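Local structure of serine racemase (Enterococcus faecalis, 4ECL) at residues 16-19 with 20-24; 137-140 with 141-144; 164-168 with 169-173. The protein belongs to the alanine racemase family, its cytoplasmic part combining an N-terminal domain of TIM-barrel type with a C-terminal domain rich in beta strands. All coordinates share one frame; numbering follows the deposited sequence.

All three contacts are local and lie in the N-terminal, TIM-barrel-type domain. They come in series along the chain: interaction 1, then 2, then 3. Interaction 1 sits within helix 13-25. Interaction 2 starts helix 140-146, and interaction 3 starts helix 169-191. Their centres are about 37 Å (1 and 2), 26 Å (1 and 3) and 27 Å (2 and 3) apart. None touches another. Helix 169-191 nevertheless joins two of them: it begins in interaction 3 and packs against interaction 2 near its other end. Interaction 1 thus ties a helix to its own chain, whereas interactions 2 and 3 shape helix starts that lie near the second subunit.

Interaction 1 of 3, residues 16-19 with 20-24; sequences LEHN and VNTLQ
H18 and T22 meet one turn apart, through both backbone and side chain. The H18 carbonyl oxygen takes two bonds from T22. T22 N gives the regular helical bond to H18 O at 2.9 Å. T22 OG1 gives a second bond to H18 O at 3.0 Å and stands above the carbonyl plane, 43° out of it. This reach back is possible because OG1 lies beside the backbone N of T22 (chi1 -64°). The same hydroxyl sits over one face of the H18 ring, offset toward the rim, with OG1 3.2 Å from H18 NE2. N19 OD1 lies at the edge of that ring, in its plane. NE2 itself is hydrogen-bonded to the D240 carbonyl.

The other backbone bonds are those of an alpha helix. V20 N binds L16 O, N21 N binds E17 O, and L23 N binds N19 O at 2.8 Å. L23 CG also comes close to this backbone oxygen, 3.2 Å from N19 O.

E17 and N21 run side by side, with E17 CG 4.1 Å from N21 ND2. Their flat ends are turned 33° from each other.

The buried N19 amide binds R242 N and L224 O, tying helix 13-25 to two points of the long loop between strands 217-220 and 245-257. L16 and V20 pack on helix 46-55, and L23 and Q24 on strand 32-36.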
# COMPACT_ATOMS: atom_id res chain seq x y z
N LEU A 16 -16.58 -16.39 3.69
CA LEU A 16 -15.46 -16.68 4.59
C LEU A 16 -15.76 -17.89 5.46
O LEU A 16 -14.91 -18.75 5.66
CB LEU A 16 -15.15 -15.47 5.47
CG LEU A 16 -14.06 -15.61 6.54
CD1 LEU A 16 -12.68 -15.82 5.91
CD2 LEU A 16 -14.04 -14.39 7.44
N GLU A 17 -16.98 -17.93 5.99
CA GLU A 17 -17.46 -19.03 6.82
C GLU A 17 -17.51 -20.32 6.00
O GLU A 17 -17.20 -21.40 6.50
CB GLU A 17 -18.85 -18.70 7.36
CG GLU A 17 -19.41 -19.69 8.37
CD GLU A 17 -20.80 -19.29 8.82
OE1 GLU A 17 -21.41 -18.43 8.14
OE2 GLU A 17 -21.29 -19.80 9.85
N HIS A 18 -17.93 -20.21 4.74
CA HIS A 18 -17.94 -21.37 3.86
C HIS A 18 -16.53 -21.90 3.70
O HIS A 18 -16.30 -23.11 3.75
CB HIS A 18 -18.52 -21.03 2.49
CG HIS A 18 -18.27 -22.09 1.45
ND1 HIS A 18 -19.15 -23.13 1.21
CD2 HIS A 18 -17.23 -22.27 0.60
CE1 HIS A 18 -18.66 -23.90 0.26
NE2 HIS A 18 -17.50 -23.41 -0.13
N ASN A 19 -15.58 -20.99 3.52
CA ASN A 19 -14.18 -21.40 3.38
C ASN A 19 -13.64 -22.12 4.61
O ASN A 19 -12.99 -23.16 4.48
CB ASN A 19 -13.29 -20.21 3.01
CG ASN A 19 -13.65 -19.63 1.65
OD1 ASN A 19 -14.29 -20.30 0.84
ND2 ASN A 19 -13.24 -18.39 1.40
N VAL A 20 -13.92 -21.57 5.79
CA VAL A 20 -13.48 -22.18 7.04
C VAL A 20 -13.98 -23.62 7.16
O VAL A 20 -13.22 -24.53 7.51
CB VAL A 20 -13.92 -21.36 8.26
CG1 VAL A 20 -13.86 -22.19 9.52
CG2 VAL A 20 -13.05 -20.11 8.40
N ASN A 21 -15.26 -23.82 6.86
CA ASN A 21 -15.83 -25.16 6.87
C ASN A 21 -15.23 -26.09 5.82
O ASN A 21 -14.94 -27.25 6.10
CB ASN A 21 -17.35 -25.12 6.70
CG ASN A 21 -18.07 -24.60 7.94
OD1 ASN A 21 -17.71 -24.94 9.07
ND2 ASN A 21 -19.07 -23.76 7.73
N THR A 22 -15.04 -25.57 4.61
CA THR A 22 -14.50 -26.38 3.52
C THR A 22 -13.09 -26.84 3.84
O THR A 22 -12.71 -27.98 3.58
CB THR A 22 -14.48 -25.60 2.19
OG1 THR A 22 -15.82 -25.28 1.80
CG2 THR A 22 -13.83 -26.44 1.10
N LEU A 23 -12.33 -25.93 4.43
CA LEU A 23 -10.95 -26.22 4.77
C LEU A 23 -10.85 -27.22 5.92
O LEU A 23 -10.08 -28.17 5.86
CB LEU A 23 -10.22 -24.91 5.11
CG LEU A 23 -9.96 -23.99 3.90
CD1 LEU A 23 -9.48 -22.61 4.34
CD2 LEU A 23 -8.98 -24.61 2.91
N GLN A 24 -11.65 -27.02 6.97
CA GLN A 24 -11.62 -27.93 8.11
C GLN A 24 -11.99 -29.35 7.68
O GLN A 24 -11.47 -30.32 8.21
CB GLN A 24 -12.58 -27.46 9.21
CG GLN A 24 -12.09 -26.24 9.96
CD GLN A 24 -13.16 -25.61 10.85
OE1 GLN A 24 -14.36 -25.77 10.61
NE2 GLN A 24 -12.71 -24.89 11.88

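Interaction 2 of 3, residues 137-140 with 141-144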
# COMPACT_ATOMS: atom_id res chain seq x y z
N THR A 137 19.00 -27.44 10.34
CA THR A 137 18.78 -28.86 10.62
C THR A 137 20.07 -29.52 11.11
O THR A 137 20.02 -30.58 11.73
CB THR A 137 18.27 -29.63 9.39
OG1 THR A 137 19.12 -29.36 8.27
CG2 THR A 137 16.85 -29.21 9.06
N GLU A 138 21.21 -28.89 10.83
CA GLU A 138 22.49 -29.40 11.30
C GLU A 138 22.52 -29.28 12.81
O GLU A 138 22.73 -30.26 13.51
CB GLU A 138 23.65 -28.58 10.74
CG GLU A 138 23.38 -27.91 9.41
CD GLU A 138 23.74 -28.78 8.23
OE1 GLU A 138 23.48 -30.00 8.30
OE2 GLU A 138 24.30 -28.25 7.25
N ASP A 139 22.28 -28.07 13.29
CA ASP A 139 22.51 -27.71 14.69
C ASP A 139 21.51 -28.36 15.64
O ASP A 139 20.83 -27.66 16.40
CB ASP A 139 22.50 -26.18 14.85
CG ASP A 139 23.37 -25.48 13.81
OD1 ASP A 139 24.29 -26.12 13.26
OD2 ASP A 139 23.13 -24.27 13.54
N LYS A 140 21.45 -29.69 15.61
CA LYS A 140 20.50 -30.47 16.39
C LYS A 140 20.57 -30.12 17.87
O LYS A 140 19.55 -30.11 18.57
CB LYS A 140 20.78 -31.97 16.24
CG LYS A 140 20.74 -32.47 14.81
CD LYS A 140 19.47 -33.25 14.53
CE LYS A 140 19.31 -33.48 13.04
NZ LYS A 140 20.64 -33.64 12.38
N ASP A 141 21.77 -29.84 18.35
CA ASP A 141 21.93 -29.63 19.78
C ASP A 141 21.34 -28.29 20.22
O ASP A 141 20.73 -28.18 21.29
CB ASP A 141 23.39 -29.80 20.20
CG ASP A 141 23.81 -31.28 20.27
OD1 ASP A 141 23.30 -32.01 21.16
OD2 ASP A 141 24.64 -31.71 19.44
N LYS A 142 21.50 -27.27 19.38
CA LYS A 142 20.91 -25.97 19.68
C LYS A 142 19.38 -26.06 19.78
O LYS A 142 18.77 -25.44 20.66
CB LYS A 142 21.35 -24.93 18.66
CG LYS A 142 22.87 -24.78 18.58
CD LYS A 142 23.29 -23.74 17.55
CE LYS A 142 24.81 -23.65 17.42
NZ LYS A 142 25.20 -22.71 16.32
N ILE A 143 18.78 -26.85 18.91
CA ILE A 143 17.33 -27.06 18.93
C ILE A 143 16.89 -27.69 20.25
O ILE A 143 15.96 -27.22 20.91
CB ILE A 143 16.87 -27.94 17.75
CG1 ILE A 143 17.12 -27.20 16.43
CG2 ILE A 143 15.38 -28.29 17.89
CD1 ILE A 143 17.09 -28.11 15.20
N LEU A 144 17.57 -28.76 20.64
CA LEU A 144 17.24 -29.46 21.87
C LEU A 144 17.46 -28.55 23.08
O LEU A 144 16.68 -28.56 24.04
CB LEU A 144 18.07 -30.75 21.99
CG LEU A 144 17.88 -31.55 23.27
CD1 LEU A 144 16.42 -31.95 23.45
CD2 LEU A 144 18.78 -32.78 23.27
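The D139 carboxylate is the flat group that meets a side chain across the contact, and K142 passes over one of its faces. K142 NZ stands above the carboxylate plane, 3.8 Å from D139 OD2, which makes a long salt bridge. The two side chains lie alongside each other and point the same way. K142 is fully extended beyond CG, and this carries its aliphatic part past D139 before the ammonium group reaches the carboxylate. Its CD is 3.7 Å from D139 CB. With such a long separation the attraction is probably modest. K142 is exposed and also touches a crystal neighbour, so its position, and with it the salt bridge, may partly reflect crystal packing.

K140 goes elsewhere. Its chain is bent at chi2 (-104°) and again at chi4, which turns the ammonium group back over the preceding loop. K140 NZ gives a weak hydrogen bond to T137 O at 3.2 Å. K140 also makes a cation-pi contact with W188 of helix 169-191, which D141 and L144 touch as well.

The backbone starts the helix. I143 N gives a weak bond to D139 O at 3.3 Å. L144 N gives an ordinary helical bond to K140 O at 3.2 Å. The branched I143 side chain is buried and packs on L189 and on I124 and I126 of strand 120-127. On the loop, E138 packs against K258 of the second subunit.

D139 holds the N-cap position, but its carboxylate makes no capping bond; it is turned to K142 instead. D139 is also the centre of an inverse gamma turn. This tight turn leads from the short strand 135-136 into helix 140-146, on the way from strand 120-127 to strand 152-158, consistent with the alternating strands and helices of a TIM-barrel-type domain.

Interaction 3 of 3, residues 164-168 with 169-173; sequences ADSLE and ENDVA
V172 N closes the first turn of helix 169-191 on E168 O at 2.9 Å, nearly straight at 167°, with E168 in the N-cap position. S166 carries the side-chain part of the contact. Its OG accepts a bond from E168 N at 3.3 Å, and it donates one to D171 OD2 at 2.7 Å. The S166 CB is turned toward the helix, and with OG anti to the backbone N (chi1 168°) the hydroxyl comes within reach of both partners. It meets OD2 on the anti side of the carboxylate, 29° out of the plane. D171 OD2 also forms a salt bridge with R267 of the second subunit. That arginine probably offsets the negative charge on the carboxylate of the buried D171.

The apolar part is small. L167 CD2 lies 4.0 Å from V172 CG2, and V172 CG2 is also 3.8 Å from S166 O. V172 also touches Y210, and L167 touches N209 of helix 204-209.

The serine with its bonded E168 N forms an ST turn. Here the turn bends the loop into the start of helix 169-191, and D171 links this helix start to the dimer interface.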
# COMPACT_ATOMS: atom_id res chain seq x y z
N ALA A 164 5.41 -25.69 -2.33
CA ALA A 164 4.34 -26.67 -2.23
C ALA A 164 3.28 -26.38 -3.29
O ALA A 164 2.43 -27.23 -3.57
CB ALA A 164 3.72 -26.64 -0.84
N ASP A 165 3.36 -25.19 -3.88
CA ASP A 165 2.37 -24.73 -4.85
C ASP A 165 2.72 -25.19 -6.26
O ASP A 165 2.01 -24.87 -7.21
CB ASP A 165 2.27 -23.20 -4.82
CG ASP A 165 3.59 -22.52 -5.14
OD1 ASP A 165 4.65 -23.11 -4.87
OD2 ASP A 165 3.57 -21.38 -5.65
N SER A 166 3.82 -25.93 -6.40
CA SER A 166 4.28 -26.33 -7.72
C SER A 166 4.42 -27.84 -7.85
O SER A 166 5.05 -28.49 -7.01
CB SER A 166 5.60 -25.65 -8.07
OG SER A 166 6.18 -26.26 -9.21
N LEU A 167 3.85 -28.39 -8.91
CA LEU A 167 3.92 -29.82 -9.13
C LEU A 167 4.96 -30.18 -10.19
O LEU A 167 4.88 -31.24 -10.81
CB LEU A 167 2.54 -30.39 -9.46
CG LEU A 167 1.56 -30.29 -8.29
CD1 LEU A 167 0.21 -30.87 -8.65
CD2 LEU A 167 2.12 -30.97 -7.04
N GLU A 168 5.92 -29.29 -10.39
CA GLU A 168 7.05 -29.60 -11.27
C GLU A 168 8.01 -30.53 -10.54
O GLU A 168 8.12 -30.48 -9.31
CB GLU A 168 7.77 -28.33 -11.74
CG GLU A 168 6.96 -27.49 -12.73
CD GLU A 168 6.35 -28.31 -13.87
OE1 GLU A 168 7.08 -29.11 -14.50
OE2 GLU A 168 5.14 -28.14 -14.14
N GLU A 169 8.68 -31.38 -11.32
CA GLU A 169 9.60 -32.39 -10.82
C GLU A 169 10.56 -31.88 -9.75
O GLU A 169 10.52 -32.32 -8.60
CB GLU A 169 10.39 -32.98 -11.99
CG GLU A 169 10.92 -34.39 -11.78
CD GLU A 169 11.42 -35.02 -13.07
OE1 GLU A 169 11.70 -34.27 -14.03
OE2 GLU A 169 11.51 -36.27 -13.14
N ASN A 170 11.42 -30.93 -10.12
CA ASN A 170 12.41 -30.37 -9.19
C ASN A 170 11.78 -29.84 -7.91
O ASN A 170 12.31 -30.04 -6.81
CB ASN A 170 13.22 -29.26 -9.87
CG ASN A 170 14.08 -29.77 -11.01
OD1 ASN A 170 14.48 -30.93 -11.04
ND2 ASN A 170 14.37 -28.88 -11.97
N ASP A 171 10.63 -29.17 -8.06
CA ASP A 171 9.96 -28.53 -6.93
C ASP A 171 9.39 -29.54 -5.95
O ASP A 171 9.50 -29.38 -4.74
CB ASP A 171 8.86 -27.59 -7.44
CG ASP A 171 9.42 -26.34 -8.08
OD1 ASP A 171 10.43 -25.81 -7.57
OD2 ASP A 171 8.86 -25.88 -9.10
N VAL A 172 8.75 -30.57 -6.49
CA VAL A 172 8.20 -31.64 -5.67
C VAL A 172 9.33 -32.31 -4.88
O VAL A 172 9.19 -32.61 -3.70
CB VAL A 172 7.41 -32.66 -6.53
CG1 VAL A 172 7.36 -34.02 -5.87
CG2 VAL A 172 5.99 -32.13 -6.81
N ALA A 173 10.47 -32.51 -5.55
CA ALA A 173 11.63 -33.13 -4.92
C ALA A 173 12.16 -32.29 -3.75
O ALA A 173 12.47 -32.83 -2.68
CB ALA A 173 12.72 -33.33 -5.95